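Succinylglutamate desuccinylase (Chromobacterium violaceum, PDB 1YW4) probably hydrolyses N-succinylglutamate to succinate and glutamate with a bound zinc ion, the last step of arginine breakdown by the AST pathway. Local coordinates at residues A[154-159]-A[278-283]; A[185-190]-A[256-261]; A[308-313]-A[321-326]. All blocks are in the same frame, centred on the assembly; numbering follows the deposited sequence.

Contact 1. Residues A[154-159]-A[278-283]; sequences GSVFEK and SVENFT
In Phe157 and Phe282 alike, chi1 (-62° and -69°) places CG beside the backbone N and anti to the carbonyl carbon, and the two rings meet between the loops. The side chains cross at about a right angle and form an offset edge-to-face pair, the edge of Phe157 turned toward Phe282 with the ring planes at 71°. Phe157 CD2 does the touching, 3.6 Å from Phe282 CG. Ser155 meets the same ring: its OG lies at the ring edge, near the plane, 3.3 Å from Phe282 CD2. That hydroxyl oxygen also accepts a hydrogen bond from Phe157 N at 3.1 Å, which defines an ST turn.

The two loops are joined through a single beta bridge of Ser155 with Asn281. Two nearly straight bonds make it, Asn281 N to Gly154 O at 2.8 Å and Val156 N to Asn281 O at 2.9 Å. Residues 280-283 form a type II beta turn, and Phe282 and Thr283 together face Ile308 in a G1 beta bulge, which ties this loop to strand 307-309. The bridge thereby connects the catalytic part of the chain to its barrel-sandwich hybrid part. Asn281 OD1 accepts a hydrogen bond from Phe310 N, and the Asn281 side chain stands about 10 Å from the zinc ion.

Toward the solvent-exposed side, Val156 sets CG2 3.6 Å from Phe282 O. Glu280 stretches an extended chain alongside the other loop, bringing OE2 to 3.5 Å from Ser155 C, while its CB and CG pack on the carbonyl group of Gly154. A water molecule spans the upstream ends of the segments, accepting from Gly154 N and donating to Ser278 O.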
loop_
_atom_site.group_PDB
_atom_site.type_symbol
_atom_site.label_atom_id
_atom_site.label_comp_id
_atom_site.label_asym_id
_atom_site.label_seq_id
_atom_site.Cartn_x
_atom_site.Cartn_y
_atom_site.Cartn_z
ATOM N N GLY A 154 -2.450 -9.450 23.979
ATOM C CA GLY A 154 -1.056 -9.344 23.585
ATOM C C GLY A 154 -0.886 -9.036 22.111
ATOM O O GLY A 154 -1.862 -8.956 21.360
ATOM N N SER A 155 0.357 -8.878 21.681
ATOM C CA SER A 155 0.623 -8.553 20.291
ATOM C C SER A 155 1.933 -9.137 19.765
ATOM O O SER A 155 2.882 -9.321 20.522
ATOM C CB SER A 155 0.631 -7.032 20.134
ATOM O OG SER A 155 1.126 -6.642 18.871
ATOM N N VAL A 156 1.984 -9.430 18.468
ATOM C CA VAL A 156 3.202 -9.962 17.860
ATOM C C VAL A 156 4.293 -8.910 18.013
ATOM O O VAL A 156 5.472 -9.233 18.173
ATOM C CB VAL A 156 3.012 -10.257 16.363
ATOM C CG1 VAL A 156 4.370 -10.557 15.716
ATOM C CG2 VAL A 156 2.067 -11.436 16.190
ATOM N N PHE A 157 3.886 -7.645 17.953
ATOM C CA PHE A 157 4.810 -6.534 18.113
ATOM C C PHE A 157 4.524 -5.944 19.486
ATOM O O PHE A 157 3.706 -5.036 19.622
ATOM C CB PHE A 157 4.584 -5.483 17.016
ATOM C CG PHE A 157 4.825 -6.003 15.626
ATOM C CD1 PHE A 157 6.110 -6.338 15.208
ATOM C CD2 PHE A 157 3.770 -6.168 14.740
ATOM C CE1 PHE A 157 6.338 -6.833 13.923
ATOM C CE2 PHE A 157 3.985 -6.662 13.449
ATOM C CZ PHE A 157 5.274 -6.994 13.044
ATOM N N GLU A 158 5.184 -6.505 20.496
ATOM C CA GLU A 158 5.051 -6.099 21.892
ATOM C C GLU A 158 4.670 -4.633 22.050
ATOM O O GLU A 158 3.591 -4.305 22.537
ATOM C CB GLU A 158 6.374 -6.356 22.624
ATOM C CG GLU A 158 6.295 -7.355 23.764
ATOM C CD GLU A 158 5.717 -6.759 25.029
ATOM O OE1 GLU A 158 6.343 -5.824 25.577
ATOM O OE2 GLU A 158 4.644 -7.225 25.477
ATOM N N LYS A 159 5.566 -3.755 21.626
ATOM C CA LYS A 159 5.330 -2.331 21.727
ATOM C C LYS A 159 5.137 -1.739 20.337
ATOM O O LYS A 159 5.971 -1.938 19.453
ATOM C CB LYS A 159 6.514 -1.680 22.439
ATOM C CG LYS A 159 6.738 -2.239 23.843
ATOM C CD LYS A 159 8.068 -1.805 24.419
ATOM C CE LYS A 159 9.223 -2.374 23.614
ATOM N NZ LYS A 159 10.546 -1.880 24.100
ATOM N N SER A 278 -7.956 -15.554 22.295
ATOM C CA SER A 278 -6.804 -14.818 22.802
ATOM C C SER A 278 -5.775 -14.508 21.718
ATOM O O SER A 278 -4.622 -14.209 22.028
ATOM C CB SER A 278 -6.120 -15.621 23.908
ATOM O OG SER A 278 -5.484 -16.769 23.364
ATOM N N VAL A 279 -6.174 -14.587 20.451
ATOM C CA VAL A 279 -5.244 -14.306 19.355
ATOM C C VAL A 279 -4.579 -12.940 19.544
ATOM O O VAL A 279 -5.249 -11.949 19.836
ATOM C CB VAL A 279 -5.964 -14.343 17.976
ATOM C CG1 VAL A 279 -7.070 -13.306 17.927
ATOM C CG2 VAL A 279 -4.958 -14.108 16.856
ATOM N N GLU A 280 -3.260 -12.891 19.382
ATOM C CA GLU A 280 -2.512 -11.644 19.547
ATOM C C GLU A 280 -2.721 -10.678 18.387
ATOM O O GLU A 280 -3.004 -11.093 17.262
ATOM C CB GLU A 280 -1.012 -11.933 19.686
ATOM C CG GLU A 280 -0.615 -12.591 20.998
ATOM C CD GLU A 280 0.874 -12.862 21.101
ATOM O OE1 GLU A 280 1.320 -13.289 22.186
ATOM O OE2 GLU A 280 1.601 -12.655 20.105
ATOM N N ASN A 281 -2.576 -9.385 18.667
ATOM C CA ASN A 281 -2.722 -8.380 17.626
ATOM C C ASN A 281 -1.557 -8.517 16.653
ATOM O O ASN A 281 -0.449 -8.901 17.043
ATOM C CB ASN A 281 -2.714 -6.959 18.205
ATOM C CG ASN A 281 -4.014 -6.594 18.887
ATOM O OD1 ASN A 281 -5.093 -6.728 18.304
ATOM N ND2 ASN A 281 -3.919 -6.114 20.131
ATOM N N PHE A 282 -1.825 -8.187 15.394
ATOM C CA PHE A 282 -0.845 -8.250 14.313
ATOM C C PHE A 282 -0.485 -9.679 13.939
ATOM O O PHE A 282 0.553 -9.925 13.327
ATOM C CB PHE A 282 0.413 -7.460 14.686
ATOM C CG PHE A 282 0.194 -5.972 14.754
ATOM C CD1 PHE A 282 -0.060 -5.236 13.598
ATOM C CD2 PHE A 282 0.232 -5.308 15.978
ATOM C CE1 PHE A 282 -0.275 -3.855 13.662
ATOM C CE2 PHE A 282 0.020 -3.932 16.052
ATOM C CZ PHE A 282 -0.233 -3.203 14.896
ATOM N N THR A 283 -1.342 -10.625 14.310
ATOM C CA THR A 283 -1.093 -12.020 13.964
ATOM C C THR A 283 -1.178 -12.152 12.445
ATOM O O THR A 283 -2.171 -11.748 11.841
ATOM C CB THR A 283 -2.132 -12.961 14.599
ATOM O OG1 THR A 283 -1.934 -13.007 16.016
ATOM C CG2 THR A 283 -2.000 -14.364 14.028
HETATM O O HOH W 1 -3.557 -12.280 23.823
#

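Contact 2. Residues A[185-190]-A[256-261]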
loop_
_atom_site.group_PDB
_atom_site.type_symbol
_atom_site.label_atom_id
_atom_site.label_comp_id
_atom_site.label_asym_id
_atom_site.label_seq_id
_atom_site.Cartn_x
_atom_site.Cartn_y
_atom_site.Cartn_z
ATOM N N ILE A 185 9.510 0.812 20.202
ATOM C CA ILE A 185 8.409 0.566 19.278
ATOM C C ILE A 185 8.910 -0.388 18.201
ATOM O O ILE A 185 9.965 -0.161 17.609
ATOM C CB ILE A 185 7.928 1.874 18.615
ATOM C CG1 ILE A 185 7.579 2.906 19.694
ATOM C CG2 ILE A 185 6.719 1.598 17.742
ATOM C CD1 ILE A 185 6.518 2.428 20.679
ATOM N N GLU A 186 8.149 -1.449 17.947
ATOM C CA GLU A 186 8.535 -2.454 16.967
ATOM C C GLU A 186 7.685 -2.413 15.704
ATOM O O GLU A 186 7.949 -3.148 14.753
ATOM C CB GLU A 186 8.444 -3.848 17.600
ATOM C CG GLU A 186 9.122 -3.955 18.960
ATOM C CD GLU A 186 8.914 -5.307 19.617
ATOM O OE1 GLU A 186 9.241 -5.443 20.816
ATOM O OE2 GLU A 186 8.427 -6.237 18.940
ATOM N N ALA A 187 6.668 -1.556 15.695
ATOM C CA ALA A 187 5.780 -1.432 14.546
ATOM C C ALA A 187 4.901 -0.194 14.662
ATOM O O ALA A 187 4.613 0.272 15.766
ATOM C CB ALA A 187 4.909 -2.678 14.424
ATOM N N VAL A 188 4.477 0.334 13.517
ATOM C CA VAL A 188 3.626 1.517 13.497
ATOM C C VAL A 188 2.423 1.326 12.578
ATOM O O VAL A 188 2.561 0.891 11.435
ATOM C CB VAL A 188 4.402 2.768 13.023
ATOM C CG1 VAL A 188 3.510 4.001 13.131
ATOM C CG2 VAL A 188 5.657 2.950 13.848
ATOM N N LEU A 189 1.237 1.623 13.097
ATOM C CA LEU A 189 0.016 1.529 12.309
ATOM C C LEU A 189 -0.308 2.960 11.873
ATOM O O LEU A 189 -0.397 3.859 12.708
ATOM C CB LEU A 189 -1.138 0.971 13.151
ATOM C CG LEU A 189 -2.524 1.007 12.499
ATOM C CD1 LEU A 189 -2.578 0.011 11.345
ATOM C CD2 LEU A 189 -3.592 0.660 13.533
ATOM N N LEU A 190 -0.460 3.167 10.570
ATOM C CA LEU A 190 -0.776 4.487 10.030
ATOM C C LEU A 190 -2.274 4.541 9.740
ATOM O O LEU A 190 -2.778 3.788 8.902
ATOM C CB LEU A 190 0.001 4.721 8.733
ATOM C CG LEU A 190 1.462 4.238 8.676
ATOM C CD1 LEU A 190 1.955 4.305 7.229
ATOM C CD2 LEU A 190 2.340 5.079 9.588
ATOM N N PRO A 256 8.522 -2.038 10.638
ATOM C CA PRO A 256 7.401 -2.319 9.735
ATOM C C PRO A 256 6.193 -1.406 9.975
ATOM O O PRO A 256 5.808 -1.146 11.115
ATOM C CB PRO A 256 7.096 -3.797 10.004
ATOM C CG PRO A 256 7.546 -4.000 11.423
ATOM C CD PRO A 256 8.818 -3.189 11.510
ATOM N N LEU A 257 5.609 -0.914 8.885
ATOM C CA LEU A 257 4.447 -0.040 8.959
ATOM C C LEU A 257 3.243 -0.779 8.381
ATOM O O LEU A 257 3.393 -1.633 7.503
ATOM C CB LEU A 257 4.689 1.238 8.154
ATOM C CG LEU A 257 5.978 2.020 8.430
ATOM C CD1 LEU A 257 6.092 3.142 7.405
ATOM C CD2 LEU A 257 5.985 2.597 9.843
ATOM N N PHE A 258 2.055 -0.442 8.868
ATOM C CA PHE A 258 0.831 -1.076 8.401
ATOM C C PHE A 258 -0.321 -0.082 8.282
ATOM O O PHE A 258 -0.294 0.997 8.868
ATOM C CB PHE A 258 0.409 -2.203 9.355
ATOM C CG PHE A 258 1.451 -3.282 9.537
ATOM C CD1 PHE A 258 2.475 -3.140 10.473
ATOM C CD2 PHE A 258 1.411 -4.437 8.762
ATOM C CE1 PHE A 258 3.451 -4.138 10.638
ATOM C CE2 PHE A 258 2.378 -5.442 8.916
ATOM C CZ PHE A 258 3.397 -5.289 9.855
ATOM N N ARG A 259 -1.331 -0.456 7.510
ATOM C CA ARG A 259 -2.516 0.364 7.346
ATOM C C ARG A 259 -3.684 -0.604 7.239
ATOM O O ARG A 259 -3.508 -1.775 6.878
ATOM C CB ARG A 259 -2.421 1.225 6.080
ATOM C CG ARG A 259 -2.491 0.432 4.788
ATOM C CD ARG A 259 -2.365 1.328 3.571
ATOM N NE ARG A 259 -2.599 0.583 2.336
ATOM C CZ ARG A 259 -2.389 1.070 1.117
ATOM N NH1 ARG A 259 -1.934 2.308 0.966
ATOM N NH2 ARG A 259 -2.636 0.321 0.049
ATOM N N ALA A 260 -4.874 -0.125 7.566
ATOM C CA ALA A 260 -6.058 -0.963 7.484
ATOM C C ALA A 260 -6.316 -1.300 6.021
ATOM O O ALA A 260 -6.166 -0.450 5.144
ATOM C CB ALA A 260 -7.254 -0.230 8.068
ATOM N N LYS A 261 -6.689 -2.547 5.759
ATOM C CA LYS A 261 -6.991 -2.979 4.401
ATOM C C LYS A 261 -8.512 -2.994 4.262
ATOM O O LYS A 261 -9.062 -2.452 3.306
ATOM C CB LYS A 261 -6.421 -4.376 4.145
ATOM C CG LYS A 261 -6.621 -4.895 2.728
ATOM C CD LYS A 261 -6.001 -6.274 2.554
ATOM C CE LYS A 261 -6.307 -6.861 1.178
ATOM N NZ LYS A 261 -5.758 -8.246 1.020
#
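Ala187 CB and Val188 O both sit at the edge of the Phe258 ring, near its plane; Ala187 CB is 4.3 Å from Phe258 CE1. The ring hangs from the second strand of a parallel pair, 187-190 beside 257-261, whose axes come within 4.6 Å and are inclined at 34°. The first strand falls in the catalytic family region and the second in the barrel-sandwich hybrid region, and the pairing carries sheet structure from one into the other.

On one face Val188 and Leu257 lie side by side and point the same way, with Leu257 CD2 3.6 Å from Val188 CB. Leu190 adds its CD1 against Leu257 CB. On the other face are Leu189 and Phe258. The chi2 of Leu189 (69°) turns CD1 back over the neighbouring strand, 3.5 Å from Phe258 O; CD2 packs on Leu309, and CD1 also meets Val325.

Three backbone bonds hold the register: Val188 N to Pro256 O at 3.1 Å, Phe258 N to Val188 O at 2.9 Å, and Leu190 N to Phe258 O at 2.8 Å. Val188 O has a second, weaker donor in the CA-H of Leu257.

Arg259 carries the only charge here that reaches the other subunit. Its guanidinium bonds through NE to Glu326 of its own chain and through NH2 to Glu326 of the second subunit, and it packs on Arg259 of that subunit; the two carboxylates probably offset the repulsion between the like charges. At the opposite end of the pair, the Pro256 ring rests against the Glu186 carbonyl, with Pro256 CD 3.4 Å from Glu186 O.

Contact 3. Residues A[308-313]-A[321-326]; sequences ILFPNP and AGIVVE
Leu309 and Ile323 form the apolar centre, side by side and pointing the same way. Packing is tight between them: Leu309 CB and Ile323 CG1 are 3.5 Å apart. The CG1 of Ile323 sits between its backbone N and carbonyl carbon (chi1 58°), on the side of Leu309, and CD1 continues to 3.6 Å from Leu309 CD2. Val325 reaches the same methyl obliquely, its CG1 3.8 Å from Leu309 CD2, and Phe310 CD1 touches Ile323 CD1. Leu309 CG in turn lies over one face of the Phe310 ring, toward the rim.

These residues belong to the beta hairpin of strands 307-309 and 320-328 in the barrel-sandwich hybrid domain. Leu309 and Ile323 are its antiparallel hydrogen-bonded pair, with Leu309 N to Ile323 O at 2.8 Å and Ile323 N to Leu309 O at 3.1 Å. The first strand ends at Leu309. Phe310, in the following loop, has its side chain about 8 Å from the zinc ion. At the backbone angles of Gly322, across from Pro311, a CB would press against the carbonyl O of Ala321. Farther out, Asn312 N donates almost straight to Ala321 O at 2.8 Å, arriving from well above the carbonyl plane.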
loop_
_atom_site.group_PDB
_atom_site.type_symbol
_atom_site.label_atom_id
_atom_site.label_comp_id
_atom_site.label_asym_id
_atom_site.label_seq_id
_atom_site.Cartn_x
_atom_site.Cartn_y
_atom_site.Cartn_z
ATOM N N ILE A 308 -4.211 -9.675 11.517
ATOM C CA ILE A 308 -5.448 -9.313 12.192
ATOM C C ILE A 308 -5.106 -8.308 13.293
ATOM O O ILE A 308 -4.057 -8.405 13.935
ATOM C CB ILE A 308 -6.125 -10.580 12.797
ATOM C CG1 ILE A 308 -7.562 -10.277 13.237
ATOM C CG2 ILE A 308 -5.311 -11.080 13.969
ATOM C CD1 ILE A 308 -8.455 -9.752 12.120
ATOM N N LEU A 309 -5.978 -7.334 13.503
ATOM C CA LEU A 309 -5.730 -6.335 14.530
ATOM C C LEU A 309 -7.025 -6.007 15.265
ATOM O O LEU A 309 -8.072 -5.846 14.644
ATOM C CB LEU A 309 -5.139 -5.075 13.894
ATOM C CG LEU A 309 -4.734 -3.944 14.840
ATOM C CD1 LEU A 309 -3.696 -4.450 15.841
ATOM C CD2 LEU A 309 -4.161 -2.782 14.033
ATOM N N PHE A 310 -6.942 -5.937 16.590
ATOM C CA PHE A 310 -8.090 -5.626 17.442
ATOM C C PHE A 310 -9.326 -6.495 17.190
ATOM O O PHE A 310 -10.430 -5.985 17.022
ATOM C CB PHE A 310 -8.457 -4.149 17.282
ATOM C CG PHE A 310 -7.323 -3.217 17.583
ATOM C CD1 PHE A 310 -7.143 -2.058 16.837
ATOM C CD2 PHE A 310 -6.429 -3.501 18.610
ATOM C CE1 PHE A 310 -6.081 -1.195 17.103
ATOM C CE2 PHE A 310 -5.366 -2.650 18.888
ATOM C CZ PHE A 310 -5.189 -1.492 18.131
ATOM N N PRO A 311 -9.158 -7.826 17.171
ATOM C CA PRO A 311 -10.301 -8.717 16.940
ATOM C C PRO A 311 -11.318 -8.661 18.087
ATOM O O PRO A 311 -10.939 -8.659 19.257
ATOM C CB PRO A 311 -9.643 -10.087 16.828
ATOM C CG PRO A 311 -8.506 -9.970 17.799
ATOM C CD PRO A 311 -7.938 -8.601 17.456
ATOM N N ASN A 312 -12.603 -8.619 17.749
ATOM C CA ASN A 312 -13.654 -8.569 18.761
ATOM C C ASN A 312 -14.941 -9.163 18.197
ATOM O O ASN A 312 -15.858 -8.434 17.813
ATOM C CB ASN A 312 -13.914 -7.124 19.203
ATOM C CG ASN A 312 -14.724 -7.039 20.491
ATOM O OD1 ASN A 312 -15.639 -7.832 20.717
ATOM N ND2 ASN A 312 -14.393 -6.066 21.336
ATOM N N PRO A 313 -15.024 -10.500 18.140
ATOM C CA PRO A 313 -16.195 -11.210 17.620
ATOM C C PRO A 313 -17.421 -11.165 18.538
ATOM O O PRO A 313 -18.490 -11.658 18.181
ATOM C CB PRO A 313 -15.671 -12.626 17.431
ATOM C CG PRO A 313 -14.733 -12.767 18.581
ATOM C CD PRO A 313 -13.978 -11.453 18.557
ATOM N N ALA A 321 -15.940 -6.559 13.625
ATOM C CA ALA A 321 -15.450 -7.362 14.734
ATOM C C ALA A 321 -13.950 -7.589 14.602
ATOM O O ALA A 321 -13.409 -8.572 15.108
ATOM C CB ALA A 321 -16.175 -8.694 14.763
ATOM N N GLY A 322 -13.281 -6.667 13.920
ATOM C CA GLY A 322 -11.850 -6.788 13.731
ATOM C C GLY A 322 -11.404 -6.089 12.466
ATOM O O GLY A 322 -12.220 -5.771 11.600
ATOM N N ILE A 323 -10.103 -5.843 12.358
ATOM C CA ILE A 323 -9.560 -5.180 11.187
ATOM C C ILE A 323 -8.361 -5.921 10.602
ATOM O O ILE A 323 -7.451 -6.338 11.324
ATOM C CB ILE A 323 -9.136 -3.728 11.503
ATOM C CG1 ILE A 323 -8.094 -3.715 12.620
ATOM C CG2 ILE A 323 -10.352 -2.906 11.908
ATOM C CD1 ILE A 323 -7.568 -2.325 12.946
ATOM N N VAL A 324 -8.382 -6.097 9.286
ATOM C CA VAL A 324 -7.298 -6.758 8.583
ATOM C C VAL A 324 -6.365 -5.669 8.070
ATOM O O VAL A 324 -6.776 -4.788 7.307
ATOM C CB VAL A 324 -7.829 -7.600 7.402
ATOM C CG1 VAL A 324 -6.667 -8.185 6.611
ATOM C CG2 VAL A 324 -8.721 -8.722 7.929
ATOM N N VAL A 325 -5.115 -5.712 8.515
ATOM C CA VAL A 325 -4.129 -4.727 8.094
ATOM C C VAL A 325 -3.157 -5.345 7.097
ATOM O O VAL A 325 -3.025 -6.567 7.020
ATOM C CB VAL A 325 -3.314 -4.185 9.297
ATOM C CG1 VAL A 325 -4.234 -3.477 10.280
ATOM C CG2 VAL A 325 -2.579 -5.330 9.986
ATOM N N GLU A 326 -2.486 -4.480 6.340
ATOM C CA GLU A 326 -1.500 -4.881 5.337
ATOM C C GLU A 326 -0.282 -3.970 5.443
ATOM O O GLU A 326 -0.373 -2.847 5.938
ATOM C CB GLU A 326 -2.093 -4.753 3.933
ATOM C CG GLU A 326 -2.537 -3.335 3.605
ATOM C CD GLU A 326 -3.064 -3.192 2.195
ATOM O OE1 GLU A 326 -3.420 -2.059 1.825
ATOM O OE2 GLU A 326 -3.122 -4.202 1.465
#

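The three contacts cluster on one side of the chain's centre, with centres about 11 to 13 Å apart. Along the chain, contact 2 is nested inside the loop closed by contact 1, and contact 3 follows both. Contact 2 includes strand 257-265 and contact 3 its neighbour 320-328, linked by a probable hydrogen bond from Lys261 N to Val324 O, while a probable hydrogen bond from Glu186 N to Lys159 O connects contacts 1 and 2. Contacts 1 and 2 each join the catalytic part to the hybrid part, with contact 3 wholly within the latter beside them. Contacts 1 and 3 approach the zinc site, and contact 2 reaches the subunit interface.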